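Local coordinates for uncharacterized periplasmic protein (Bacteroides vulgatus ATCC 8482, PDB 3ELG), which is of unknown function but is a probable periplasmic protein with a fold like that of the beta-lactamase inhibitor protein BLIP and a PepSY-like domain, at residues 18-23 with 61-66; 23-28 with 66-71; 76-81 with 105-110; 84-89 with 113-118; 88-93 with 121-126. All blocks are in the same frame, centred on the assembly; numbering follows the deposited sequence. Where two conformers were deposited one is given.

Contact 1: 18-23 with 61-66; sequences REMIGK and GEWLEI
Met20, a selenomethionine on helix 15-24, meets Trp63 and Ile66 through a single atom, its methyl CE. CE lies 3.8 Å from Trp63 CB and 3.9 Å from Ile66 CD1, and it approaches the indole obliquely. The reach comes from the side chain's shape: CG is anti to the backbone N (chi1 -177°), and bends at the next two torsions bring the methyl round to the strand. Ile66 meets it end on, while Ile66 CD1 also rests 3.5 Å above one face of the Trp63 ring, near its rim. This apolar cluster is the tight part; Phe57 and Phe77 also pack against it. By contrast, Glu19, Gly22 and Lys23 on the helix and Glu62 beside Trp63 are exposed and take no part across the contact. No hydrogen bond links the segments. Leu64 and Glu65 both face Glu56, a classic beta bulge. A helix laid on one face of an antiparallel sheet in this way, through side chains from a bulged strand, fits the BLIP-like fold.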
# COMPACT_ATOMS: atom_id res chain seq x y z
N ARG A 18 -3.67 7.40 -10.38
CA ARG A 18 -5.01 7.26 -10.96
C ARG A 18 -5.07 5.97 -11.76
O ARG A 18 -6.02 5.21 -11.68
CB ARG A 18 -5.38 8.46 -11.83
CG ARG A 18 -6.13 9.52 -11.14
CD ARG A 18 -6.39 10.65 -12.16
NE ARG A 18 -5.27 11.58 -12.11
CZ ARG A 18 -5.05 12.54 -13.00
NH1 ARG A 18 -5.84 12.66 -14.06
NH2 ARG A 18 -4.04 13.36 -12.82
N GLU A 19 -4.00 5.71 -12.50
CA GLU A 19 -3.95 4.51 -13.35
C GLU A 19 -3.93 3.25 -12.48
O GLU A 19 -4.62 2.25 -12.77
CB GLU A 19 -2.73 4.54 -14.29
CG GLU A 19 -2.80 5.62 -15.38
CD GLU A 19 -3.85 5.38 -16.48
OE1 GLU A 19 -4.52 4.32 -16.52
OE2 GLU A 19 -3.99 6.28 -17.33
N MSE A 20 -3.15 3.31 -11.40
CA MSE A 20 -3.00 2.19 -10.49
C MSE A 20 -4.36 1.83 -9.90
O MSE A 20 -4.74 0.66 -9.85
CB MSE A 20 -1.96 2.47 -9.39
CG MSE A 20 -1.68 1.32 -8.41
SE MSE A 20 -3.11 0.99 -7.10
CE MSE A 20 -1.96 0.85 -5.54
N ILE A 21 -5.12 2.85 -9.51
CA ILE A 21 -6.43 2.65 -8.87
C ILE A 21 -7.41 2.10 -9.89
O ILE A 21 -8.23 1.21 -9.59
CB ILE A 21 -6.97 3.94 -8.27
CG1 ILE A 21 -6.09 4.36 -7.11
CG2 ILE A 21 -8.40 3.74 -7.81
CD1 ILE A 21 -6.20 5.82 -6.70
N GLY A 22 -7.33 2.63 -11.09
CA GLY A 22 -8.23 2.18 -12.17
C GLY A 22 -7.98 0.75 -12.61
O GLY A 22 -8.91 0.04 -12.99
N LYS A 23 -6.74 0.31 -12.53
CA LYS A 23 -6.34 -1.00 -13.00
C LYS A 23 -6.65 -2.05 -11.95
O LYS A 23 -7.20 -3.12 -12.25
CB LYS A 23 -4.85 -1.01 -13.41
CG LYS A 23 -4.34 -2.35 -13.85
CD LYS A 23 -2.92 -2.24 -14.40
CE LYS A 23 -2.41 -3.57 -14.92
NZ LYS A 23 -0.99 -3.48 -15.41
N GLY A 61 3.30 9.29 -7.64
CA GLY A 61 2.19 8.37 -7.82
C GLY A 61 2.56 6.89 -7.73
O GLY A 61 1.77 6.01 -8.11
N GLU A 62 3.75 6.60 -7.23
CA GLU A 62 4.13 5.20 -6.94
C GLU A 62 3.65 4.77 -5.56
O GLU A 62 3.76 5.48 -4.59
CB GLU A 62 5.64 5.01 -7.02
CG GLU A 62 6.17 5.38 -8.39
CD GLU A 62 7.65 5.63 -8.42
OE1 GLU A 62 8.22 6.17 -7.45
OE2 GLU A 62 8.24 5.31 -9.46
N TRP A 63 3.03 3.62 -5.50
CA TRP A 63 2.44 3.21 -4.23
C TRP A 63 3.48 2.94 -3.15
O TRP A 63 4.59 2.44 -3.44
CB TRP A 63 1.51 2.02 -4.37
CG TRP A 63 2.16 0.79 -4.73
CD1 TRP A 63 2.39 0.31 -5.99
CD2 TRP A 63 2.65 -0.22 -3.82
NE1 TRP A 63 3.01 -0.92 -5.92
CE2 TRP A 63 3.19 -1.26 -4.61
CE3 TRP A 63 2.70 -0.33 -2.43
CZ2 TRP A 63 3.74 -2.40 -4.03
CZ3 TRP A 63 3.22 -1.42 -1.86
CH2 TRP A 63 3.79 -2.44 -2.66
N LEU A 64 3.08 3.33 -1.93
CA LEU A 64 3.85 3.12 -0.71
C LEU A 64 3.18 2.13 0.24
O LEU A 64 3.83 1.39 0.96
CB LEU A 64 4.09 4.44 0.03
CG LEU A 64 4.79 5.54 -0.74
CD1 LEU A 64 4.88 6.82 0.08
CD2 LEU A 64 6.10 5.01 -1.18
N GLU A 65 1.85 2.19 0.31
CA GLU A 65 1.11 1.32 1.19
C GLU A 65 -0.19 0.99 0.53
O GLU A 65 -0.84 1.84 -0.09
CB GLU A 65 0.88 1.96 2.54
CG GLU A 65 0.13 1.06 3.48
CD GLU A 65 -0.19 1.75 4.76
OE1 GLU A 65 0.75 1.91 5.58
OE2 GLU A 65 -1.36 2.13 4.94
N ILE A 66 -0.53 -0.28 0.64
CA ILE A 66 -1.81 -0.81 0.15
C ILE A 66 -2.47 -1.54 1.29
O ILE A 66 -2.02 -2.61 1.70
CB ILE A 66 -1.62 -1.74 -1.05
CG1 ILE A 66 -0.96 -1.02 -2.21
CG2 ILE A 66 -2.96 -2.35 -1.52
CD1 ILE A 66 -0.41 -1.95 -3.27

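Contact 2: 23-28 with 66-71; sequences KHFSQT and IDCKNK
Phe25 and Cys68 mark the nearest backbone approach, with their CA atoms 10.3 Å apart, a gap that only side chains bridge. Phe25 is the first residue to leave helical geometry at the end of helix 15-24, and a type I turn runs from it to Thr28, closed by the bond from Thr28 N to Phe25 O. On the other side, strand 63-67 gives way to a type II' turn from Cys68 to Lys71, in which Lys71 N bonds to Cys68 O. The Phe25 ring reaches from the helix end to the strand end. Its CZ touches Ile66 CG2 at 3.9 Å, the methyl branch of Ile66 that stands anti to the backbone N. Cys68 SG approaches the ring edge instead, 4.0 Å from Phe25 CE1. Measured from the Phe25 ring centroid, 5.3 Å away, SG lies 78° off the normal, a sulfur-aromatic contact near the ring plane. All three residues are buried. Within the strand-end loop, Asp67 OD1 accepts from Lys69 N at 3.0 Å, an Asx turn, and Asp67 OD2 forms a salt bridge with Lys69 NZ at 3.2 Å; Lys69 N lies 35° and Lys69 NZ 68° out of the carboxylate plane. Lys69 also pairs with Glu54. Phe25 is further packed by Leu49 of strand 43-49, Leu55 of strand 54-57 and Met20 of its own helix, while Cys68 pairs through its backbone with Val96 of strand 95-101.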
# COMPACT_ATOMS: atom_id res chain seq x y z
N LYS A 23 -6.74 0.31 -12.53
CA LYS A 23 -6.34 -1.00 -13.00
C LYS A 23 -6.65 -2.05 -11.95
O LYS A 23 -7.20 -3.12 -12.25
CB LYS A 23 -4.85 -1.01 -13.41
CG LYS A 23 -4.34 -2.35 -13.85
CD LYS A 23 -2.92 -2.24 -14.40
CE LYS A 23 -2.41 -3.57 -14.92
NZ LYS A 23 -0.99 -3.48 -15.41
N HIS A 24 -6.30 -1.74 -10.71
CA HIS A 24 -6.23 -2.74 -9.67
C HIS A 24 -7.37 -2.74 -8.66
O HIS A 24 -7.54 -3.73 -7.92
CB HIS A 24 -4.93 -2.66 -8.94
CG HIS A 24 -3.75 -3.00 -9.78
ND1 HIS A 24 -3.52 -4.29 -10.24
CD2 HIS A 24 -2.79 -2.22 -10.33
CE1 HIS A 24 -2.46 -4.28 -11.02
NE2 HIS A 24 -1.98 -3.05 -11.06
N PHE A 25 -8.14 -1.64 -8.65
CA PHE A 25 -9.26 -1.40 -7.73
C PHE A 25 -10.49 -0.89 -8.46
O PHE A 25 -11.21 0.04 -8.03
CB PHE A 25 -8.81 -0.46 -6.57
CG PHE A 25 -7.70 -1.05 -5.75
CD1 PHE A 25 -7.97 -1.99 -4.78
CD2 PHE A 25 -6.38 -0.75 -6.02
CE1 PHE A 25 -6.98 -2.57 -4.07
CE2 PHE A 25 -5.34 -1.36 -5.32
CZ PHE A 25 -5.64 -2.26 -4.33
N SER A 26 -10.77 -1.51 -9.61
CA SER A 26 -11.88 -1.08 -10.44
C SER A 26 -13.23 -1.42 -9.81
O SER A 26 -14.26 -0.97 -10.29
CB SER A 26 -11.82 -1.72 -11.83
OG SER A 26 -11.82 -3.13 -11.72
N GLN A 27 -13.20 -2.25 -8.78
CA GLN A 27 -14.43 -2.57 -8.04
C GLN A 27 -14.92 -1.40 -7.18
O GLN A 27 -16.04 -1.39 -6.70
CB GLN A 27 -14.25 -3.80 -7.14
CG GLN A 27 -13.54 -3.51 -5.83
CD GLN A 27 -12.03 -3.56 -5.93
OE1 GLN A 27 -11.47 -3.56 -7.04
NE2 GLN A 27 -11.35 -3.64 -4.78
N THR A 28 -14.08 -0.39 -7.01
CA THR A 28 -14.48 0.75 -6.22
C THR A 28 -13.99 2.07 -6.86
O THR A 28 -13.63 2.13 -8.05
CB THR A 28 -14.04 0.54 -4.71
OG1 THR A 28 -14.60 1.58 -3.88
CG2 THR A 28 -12.50 0.44 -4.57
N ILE A 66 -0.53 -0.28 0.64
CA ILE A 66 -1.81 -0.81 0.15
C ILE A 66 -2.47 -1.54 1.29
O ILE A 66 -2.02 -2.61 1.70
CB ILE A 66 -1.62 -1.74 -1.05
CG1 ILE A 66 -0.96 -1.02 -2.21
CG2 ILE A 66 -2.96 -2.35 -1.52
CD1 ILE A 66 -0.41 -1.95 -3.27
N ASP A 67 -3.57 -0.96 1.79
CA ASP A 67 -4.29 -1.51 2.96
C ASP A 67 -5.70 -1.95 2.58
O ASP A 67 -6.62 -1.14 2.46
CB ASP A 67 -4.31 -0.50 4.12
CG ASP A 67 -4.90 -1.07 5.40
OD1 ASP A 67 -5.34 -2.25 5.41
OD2 ASP A 67 -4.86 -0.33 6.42
N CYS A 68 -5.84 -3.26 2.39
CA CYS A 68 -7.13 -3.85 2.00
C CYS A 68 -8.01 -4.30 3.16
O CYS A 68 -9.04 -4.92 2.98
CB CYS A 68 -6.94 -4.96 1.01
SG CYS A 68 -6.19 -4.35 -0.55
N LYS A 69 -7.58 -3.88 4.35
CA LYS A 69 -8.37 -4.00 5.57
C LYS A 69 -8.57 -5.45 5.99
O LYS A 69 -7.71 -6.01 6.66
CB LYS A 69 -9.68 -3.27 5.39
CG LYS A 69 -9.47 -1.78 5.11
CD LYS A 69 -8.70 -1.09 6.20
CE LYS A 69 -8.65 0.39 6.01
NZ LYS A 69 -7.66 1.04 6.93
N ASN A 70 -9.66 -6.08 5.57
CA ASN A 70 -9.89 -7.52 5.87
C ASN A 70 -9.77 -8.43 4.66
O ASN A 70 -9.97 -9.65 4.74
CB ASN A 70 -11.24 -7.78 6.52
CG ASN A 70 -11.48 -6.92 7.71
OD1 ASN A 70 -12.46 -6.18 7.76
ND2 ASN A 70 -10.59 -7.00 8.69
N LYS A 71 -9.46 -7.84 3.53
CA LYS A 71 -9.29 -8.61 2.32
C LYS A 71 -7.82 -8.66 1.96
O LYS A 71 -7.04 -7.86 2.43
CB LYS A 71 -10.09 -8.02 1.17
CG LYS A 71 -11.62 -7.99 1.42
CD LYS A 71 -12.38 -7.52 0.18

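Contact 3: 76-81 with 105-110; sequences TFIPQA and YELTLE
Pro79 and Tyr105 supply the CH-pi part of this contact. Pro79 CG sits over one face of the phenol, 3.9 Å from the centroid of the Tyr105 ring and 25° off its normal. The overlap is shifted toward the hydroxyl-bearing end: CG is 3.6 Å from Tyr105 CZ and 3.7 Å from Tyr105 CE2, while Pro79 CD reaches CE2 at 4.0 Å. Tyr105 CG stands anti to the carbonyl carbon (chi1 -59°), which puts a face of the ring against Pro79 CG. Pro79 is at the N-cap position, and its contact with Tyr105 places the lead-in to helix 80-89 against strand 104-109, one element of the antiparallel sheet of the BLIP-like fold. The second kind of interaction is aliphatic. Ile78 CG2 meets Leu107 CD2 at 4.1 Å, the two side chains passing at a slant. Leu107 is buried and also touches Ile82 and Met86 of helix 80-89, whereas Ile78 and Pro79 remain partly exposed.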
# COMPACT_ATOMS: atom_id res chain seq x y z
N THR A 76 -0.35 -9.22 -7.32
CA THR A 76 0.61 -8.59 -8.23
C THR A 76 1.60 -7.66 -7.50
O THR A 76 2.69 -7.37 -7.97
CB THR A 76 -0.13 -7.82 -9.36
OG1 THR A 76 0.81 -7.42 -10.35
CG2 THR A 76 -0.86 -6.63 -8.80
N PHE A 77 1.18 -7.21 -6.34
CA PHE A 77 1.92 -6.22 -5.57
C PHE A 77 3.01 -6.85 -4.68
O PHE A 77 3.91 -6.17 -4.14
CB PHE A 77 0.96 -5.42 -4.70
CG PHE A 77 0.03 -4.48 -5.49
CD1 PHE A 77 0.56 -3.45 -6.26
CD2 PHE A 77 -1.33 -4.63 -5.43
CE1 PHE A 77 -0.28 -2.61 -6.97
CE2 PHE A 77 -2.18 -3.77 -6.13
CZ PHE A 77 -1.64 -2.76 -6.90
N ILE A 78 2.90 -8.16 -4.51
CA ILE A 78 3.78 -8.93 -3.62
C ILE A 78 4.92 -9.50 -4.46
O ILE A 78 4.70 -10.28 -5.42
CB ILE A 78 3.02 -10.04 -2.84
CG1 ILE A 78 1.85 -9.43 -2.07
CG2 ILE A 78 3.99 -10.73 -1.89
CD1 ILE A 78 1.04 -10.43 -1.34
N PRO A 79 6.18 -9.10 -4.16
CA PRO A 79 7.26 -9.70 -4.95
C PRO A 79 7.28 -11.22 -4.87
O PRO A 79 6.96 -11.82 -3.85
CB PRO A 79 8.53 -9.10 -4.33
CG PRO A 79 8.12 -7.87 -3.72
CD PRO A 79 6.68 -8.04 -3.27
N GLN A 80 7.71 -11.85 -5.97
CA GLN A 80 7.69 -13.32 -6.05
C GLN A 80 8.46 -14.01 -4.90
O GLN A 80 8.02 -15.00 -4.33
CB GLN A 80 8.24 -13.79 -7.41
CG GLN A 80 8.24 -15.30 -7.51
N ALA A 81 9.61 -13.46 -4.55
CA ALA A 81 10.44 -14.07 -3.49
C ALA A 81 9.66 -14.04 -2.17
O ALA A 81 9.76 -14.94 -1.35
CB ALA A 81 11.82 -13.32 -3.34
N TYR A 105 10.11 -4.27 2.61
CA TYR A 105 8.66 -4.56 2.59
C TYR A 105 8.16 -5.02 3.96
O TYR A 105 8.86 -5.67 4.75
CB TYR A 105 8.37 -5.64 1.57
CG TYR A 105 8.76 -5.32 0.16
CD1 TYR A 105 10.06 -5.54 -0.30
CD2 TYR A 105 7.83 -4.82 -0.72
CE1 TYR A 105 10.41 -5.27 -1.61
CE2 TYR A 105 8.17 -4.54 -2.02
CZ TYR A 105 9.46 -4.74 -2.46
OH TYR A 105 9.74 -4.48 -3.78
N GLU A 106 6.94 -4.61 4.25
CA GLU A 106 6.29 -5.06 5.48
C GLU A 106 4.91 -5.55 5.11
O GLU A 106 4.09 -4.80 4.52
CB GLU A 106 6.14 -3.92 6.46
CG GLU A 106 7.47 -3.22 6.80
CD GLU A 106 7.30 -1.99 7.70
OE1 GLU A 106 6.16 -1.50 7.91
OE2 GLU A 106 8.32 -1.51 8.21
N LEU A 107 4.70 -6.84 5.32
CA LEU A 107 3.40 -7.44 5.07
C LEU A 107 2.67 -7.72 6.35
O LEU A 107 3.17 -8.36 7.23
CB LEU A 107 3.55 -8.74 4.31
CG LEU A 107 3.93 -8.67 2.81
CD1 LEU A 107 5.27 -8.05 2.48
CD2 LEU A 107 3.77 -10.03 2.17
N THR A 108 1.43 -7.22 6.43
CA THR A 108 0.62 -7.39 7.62
C THR A 108 -0.48 -8.40 7.38
O THR A 108 -1.23 -8.34 6.40
CB THR A 108 -0.00 -6.08 8.12
OG1 THR A 108 1.02 -5.09 8.25
CG2 THR A 108 -0.66 -6.32 9.49
N LEU A 109 -0.53 -9.37 8.27
CA LEU A 109 -1.51 -10.45 8.14
C LEU A 109 -2.82 -10.05 8.83
O LEU A 109 -2.89 -9.08 9.60
CB LEU A 109 -1.00 -11.78 8.73
CG LEU A 109 0.38 -12.18 8.21
CD1 LEU A 109 0.84 -13.55 8.76
CD2 LEU A 109 0.39 -12.21 6.67
N GLU A 110 -3.81 -10.88 8.57
CA GLU A 110 -5.16 -10.64 9.08
C GLU A 110 -5.15 -10.58 10.60
O GLU A 110 -5.96 -9.88 11.21
CB GLU A 110 -6.12 -11.74 8.62
CG GLU A 110 -5.97 -13.02 9.43
CD GLU A 110 -4.73 -13.83 9.06
OE1 GLU A 110 -4.65 -14.29 7.89
OE2 GLU A 110 -3.85 -14.00 9.94

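Contact 4: 84-89 with 113-118; sequences KYMKAN and LEVDFD
Tyr85 and Met86, adjacent on helix 80-89, both meet the edge of Phe117. Tyr85 comes first: Phe117 points its edge toward the tyrosine's face in an offset edge-to-face pair, with centroids of the Tyr85 and Phe117 rings 5.6 Å apart and planes at 82°. The closest atoms are Tyr85 CD1 and Phe117 CE2 at 3.8 Å. Tyr85 is turned to the sheet with its CG opposite the backbone N. Met86, a selenomethionine, follows with a chain bent at chi2 and chi3. This folding brings its SE to 3.8 Å from Phe117 CZ, a Met-aromatic contact in which SE, taken from the ring centroid, lies 80° off the normal. The same SE lies 4.1 Å from Val115 CG1, and Met86 CE reaches Val115 CG2 at 4.1 Å, so two methionine atoms meet both valine branches. Helix segment 84-89 runs at 137° to strand 114-117, their axes 11.3 Å apart. Met86 also packs on Leu107 and Leu109 of strand 104-109, while the Tyr85 ring lies nearly parallel to the Phe123 ring of strand 123-127.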
# COMPACT_ATOMS: atom_id res chain seq x y z
N LYS A 84 6.69 -16.53 -2.13
CA LYS A 84 7.24 -17.87 -1.92
C LYS A 84 7.42 -18.09 -0.44
O LYS A 84 7.02 -19.12 0.13
CB LYS A 84 8.58 -18.01 -2.63
CG LYS A 84 9.26 -19.34 -2.47
CD LYS A 84 10.50 -19.43 -3.34
CE LYS A 84 11.40 -20.58 -2.90
NZ LYS A 84 12.75 -20.48 -3.52
N TYR A 85 8.03 -17.11 0.19
CA TYR A 85 8.31 -17.19 1.61
C TYR A 85 7.01 -17.30 2.40
O TYR A 85 6.89 -18.10 3.32
CB TYR A 85 9.14 -16.00 2.07
CG TYR A 85 9.73 -16.23 3.42
CD1 TYR A 85 9.00 -15.96 4.57
CD2 TYR A 85 11.02 -16.73 3.55
CE1 TYR A 85 9.54 -16.20 5.83
CE2 TYR A 85 11.57 -16.96 4.79
CZ TYR A 85 10.82 -16.69 5.92
OH TYR A 85 11.41 -16.92 7.14
N MSE A 86 6.04 -16.49 2.02
CA MSE A 86 4.76 -16.43 2.74
C MSE A 86 4.01 -17.75 2.64
O MSE A 86 3.36 -18.18 3.58
CB MSE A 86 3.87 -15.31 2.25
CG MSE A 86 4.47 -13.95 2.49
SE MSE A 86 4.77 -13.49 4.35
CE MSE A 86 2.98 -13.43 4.93
N LYS A 87 4.14 -18.37 1.49
CA LYS A 87 3.43 -19.62 1.20
C LYS A 87 4.04 -20.73 2.04
O LYS A 87 3.35 -21.60 2.58
CB LYS A 87 3.51 -19.96 -0.28
CG LYS A 87 2.83 -21.28 -0.62
CD LYS A 87 1.35 -21.06 -0.94
N ALA A 88 5.35 -20.65 2.20
CA ALA A 88 6.12 -21.73 2.87
C ALA A 88 6.01 -21.63 4.38
O ALA A 88 6.15 -22.63 5.11
CB ALA A 88 7.58 -21.66 2.46
N ASN A 89 5.75 -20.41 4.84
CA ASN A 89 5.92 -20.08 6.27
C ASN A 89 4.70 -19.57 6.97
O ASN A 89 4.54 -19.75 8.16
CB ASN A 89 7.03 -19.07 6.44
CG ASN A 89 8.34 -19.63 6.14
OD1 ASN A 89 8.96 -19.33 5.11
ND2 ASN A 89 8.78 -20.52 7.00
N LEU A 113 -0.07 -9.73 12.67
CA LEU A 113 1.37 -10.03 12.57
C LEU A 113 1.93 -9.22 11.41
O LEU A 113 1.30 -9.18 10.35
CB LEU A 113 1.58 -11.51 12.29
CG LEU A 113 2.68 -12.26 13.02
CD1 LEU A 113 2.57 -12.02 14.55
CD2 LEU A 113 2.61 -13.74 12.61
N GLU A 114 3.10 -8.61 11.61
CA GLU A 114 3.81 -7.93 10.51
C GLU A 114 5.06 -8.70 10.18
O GLU A 114 5.81 -9.07 11.05
CB GLU A 114 4.16 -6.52 10.88
CG GLU A 114 4.79 -5.73 9.71
CD GLU A 114 5.34 -4.38 10.13
OE1 GLU A 114 4.54 -3.54 10.61
OE2 GLU A 114 6.56 -4.14 9.95
N VAL A 115 5.18 -9.05 8.91
CA VAL A 115 6.32 -9.80 8.43
C VAL A 115 7.19 -8.88 7.59
O VAL A 115 6.75 -8.34 6.57
CB VAL A 115 5.89 -11.06 7.61
CG1 VAL A 115 7.09 -11.96 7.41
CG2 VAL A 115 4.73 -11.82 8.30
N ASP A 116 8.43 -8.69 8.06
CA ASP A 116 9.38 -7.74 7.45
C ASP A 116 10.44 -8.40 6.60
O ASP A 116 11.06 -9.39 7.00
CB ASP A 116 10.07 -6.86 8.51
CG ASP A 116 9.13 -5.96 9.25
OD1 ASP A 116 7.95 -5.74 8.82
OD2 ASP A 116 9.60 -5.45 10.29
N PHE A 117 10.63 -7.82 5.42
CA PHE A 117 11.61 -8.26 4.40
C PHE A 117 12.51 -7.10 3.94
O PHE A 117 12.14 -5.93 3.98
CB PHE A 117 10.89 -8.80 3.17
CG PHE A 117 9.99 -9.94 3.46
CD1 PHE A 117 8.71 -9.71 3.92
CD2 PHE A 117 10.44 -11.25 3.32
CE1 PHE A 117 7.86 -10.78 4.17
CE2 PHE A 117 9.61 -12.33 3.64
CZ PHE A 117 8.32 -12.07 4.06
N ASP A 118 13.72 -7.45 3.50
CA ASP A 118 14.58 -6.44 2.88
C ASP A 118 14.14 -6.16 1.45
O ASP A 118 13.17 -6.73 0.96
CB ASP A 118 16.07 -6.80 2.94
CG ASP A 118 16.40 -8.08 2.25
OD1 ASP A 118 15.76 -8.38 1.23
OD2 ASP A 118 17.35 -8.81 2.71

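Contact 5: 88-93 with 121-126; sequences ANYNGH and GGFLKL
Tyr90 and Leu126 approach from opposite directions just after helix 80-89 ends, facing strand 123-127, an outermost strand of the antiparallel sheet in this BLIP-like fold. Tyr90 is the first residue to leave helical geometry, and a type II turn from Tyr90 to His93 carries the chain away, closed by a bond from His93 N to Tyr90 O. The phenol points at the sheet with its hydroxyl end foremost; a chi1 of -54° sets the ring beside the backbone N, and from there the hydroxyl reaches the strand. Leu126 meets that end with CD2, which is placed obliquely to the ring, 3.8 Å from Tyr90 CZ. Phe123 stands beside them: its CE1 is 3.9 Å from Tyr90 OH, which comes to the phenyl ring at a slant. Phe123 and Leu126 thus meet the same hydroxyl from two points of the strand, which carries a classic beta bulge at Leu124 and Lys125 opposite Asp116. Val115 of strand 114-117 packs against all three side chains. Leu126 is exposed on the surface, and the contact as a whole belongs to the periphery of the fold. Its shortest approach is Tyr90 OH to Leu126 CD2, at 3.4 Å.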
# COMPACT_ATOMS: atom_id res chain seq x y z
N ALA A 88 5.35 -20.65 2.20
CA ALA A 88 6.12 -21.73 2.87
C ALA A 88 6.01 -21.63 4.38
O ALA A 88 6.15 -22.63 5.11
CB ALA A 88 7.58 -21.66 2.46
N ASN A 89 5.75 -20.41 4.84
CA ASN A 89 5.92 -20.08 6.27
C ASN A 89 4.70 -19.57 6.97
O ASN A 89 4.54 -19.75 8.16
CB ASN A 89 7.03 -19.07 6.44
CG ASN A 89 8.34 -19.63 6.14
OD1 ASN A 89 8.96 -19.33 5.11
ND2 ASN A 89 8.78 -20.52 7.00
N TYR A 90 3.87 -18.87 6.22
CA TYR A 90 2.68 -18.27 6.79
C TYR A 90 1.52 -18.69 5.87
O TYR A 90 0.63 -17.93 5.53
CB TYR A 90 2.90 -16.72 7.05
CG TYR A 90 4.16 -16.41 7.91
CD1 TYR A 90 4.10 -16.41 9.34
CD2 TYR A 90 5.40 -16.19 7.33
CE1 TYR A 90 5.26 -16.13 10.14
CE2 TYR A 90 6.57 -15.96 8.13
CZ TYR A 90 6.49 -15.94 9.54
OH TYR A 90 7.64 -15.74 10.32
N ASN A 91 1.54 -19.95 5.49
CA ASN A 91 0.49 -20.49 4.61
C ASN A 91 -0.91 -20.41 5.18
O ASN A 91 -1.13 -20.55 6.40
CB ASN A 91 0.80 -21.93 4.20
CG ASN A 91 -0.37 -22.58 3.46
OD1 ASN A 91 -1.24 -23.19 4.09
ND2 ASN A 91 -0.38 -22.47 2.14
N GLY A 92 -1.87 -20.19 4.30
CA GLY A 92 -3.28 -20.09 4.69
C GLY A 92 -3.65 -18.76 5.34
O GLY A 92 -4.82 -18.50 5.62
N HIS A 93 -2.64 -17.94 5.61
CA HIS A 93 -2.85 -16.57 6.15
C HIS A 93 -2.99 -15.59 5.01
O HIS A 93 -2.39 -15.77 3.98
CB HIS A 93 -1.72 -16.13 7.08
CG HIS A 93 -1.78 -16.77 8.43
ND1 HIS A 93 -2.29 -18.03 8.63
CD2 HIS A 93 -1.38 -16.33 9.64
CE1 HIS A 93 -2.21 -18.34 9.92
NE2 HIS A 93 -1.66 -17.32 10.55
N GLY A 121 13.66 -9.07 -0.82
CA GLY A 121 12.69 -10.07 -0.44
C GLY A 121 13.21 -11.12 0.54
O GLY A 121 12.62 -12.18 0.75
N GLY A 122 14.35 -10.79 1.13
CA GLY A 122 14.88 -11.57 2.22
C GLY A 122 14.19 -11.33 3.54
O GLY A 122 13.98 -10.20 3.93
N PHE A 123 13.80 -12.41 4.20
CA PHE A 123 13.14 -12.29 5.54
C PHE A 123 14.05 -11.60 6.55
O PHE A 123 15.27 -11.93 6.64
CB PHE A 123 12.70 -13.66 6.08
CG PHE A 123 12.15 -13.62 7.47
CD1 PHE A 123 10.84 -13.25 7.68
CD2 PHE A 123 12.91 -14.00 8.55
CE1 PHE A 123 10.32 -13.20 8.98
CE2 PHE A 123 12.37 -13.95 9.85
CZ PHE A 123 11.07 -13.54 10.04
N LEU A 124 13.48 -10.66 7.31
CA LEU A 124 14.20 -10.03 8.38
C LEU A 124 13.68 -10.42 9.74
O LEU A 124 14.40 -10.89 10.57
CB LEU A 124 14.13 -8.51 8.22
CG LEU A 124 14.87 -7.93 7.01
CD1 LEU A 124 14.49 -6.45 6.89
CD2 LEU A 124 16.39 -8.13 7.08
N LYS A 125 12.39 -10.18 9.97
CA LYS A 125 11.81 -10.42 11.32
C LYS A 125 10.31 -10.28 11.32
O LYS A 125 9.72 -9.72 10.41
CB LYS A 125 12.38 -9.43 12.36
CG LYS A 125 12.02 -7.95 12.07
CD LYS A 125 12.64 -6.98 13.08
CE LYS A 125 12.17 -5.55 12.82
NZ LYS A 125 12.27 -4.58 13.99
N LEU A 126 9.71 -10.81 12.38
CA LEU A 126 8.33 -10.55 12.70
C LEU A 126 8.31 -9.29 13.54
O LEU A 126 9.14 -9.09 14.41
CB LEU A 126 7.70 -11.69 13.53
CG LEU A 126 7.40 -12.98 12.76
CD1 LEU A 126 6.68 -14.00 13.69
CD2 LEU A 126 6.62 -12.67 11.49

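In the fold
The five contacts lay two helices along one antiparallel sheet. Contacts 1 and 2 share Ile66 and join helix 15-24 to strand 63-67, their centres about 10 Å apart; they touch where Met20 SE lies 3.7 Å from Phe25 CE2. Contacts 3, 4 and 5 use helix 80-89 and the residues flanking it, and reach successive strands 104-109, 114-117 and 123-127. Contacts 4 and 5 nearly coincide, with centres about 2 Å apart, and the centre of contact 3 lies about 7 Å from that of contact 4. Phe77 links the two groups, its CG being 3.4 Å from Ile66 CD1. Contacts 1 and 5, by contrast, are about 24 Å apart between centres, on opposite sides of the chain's centre.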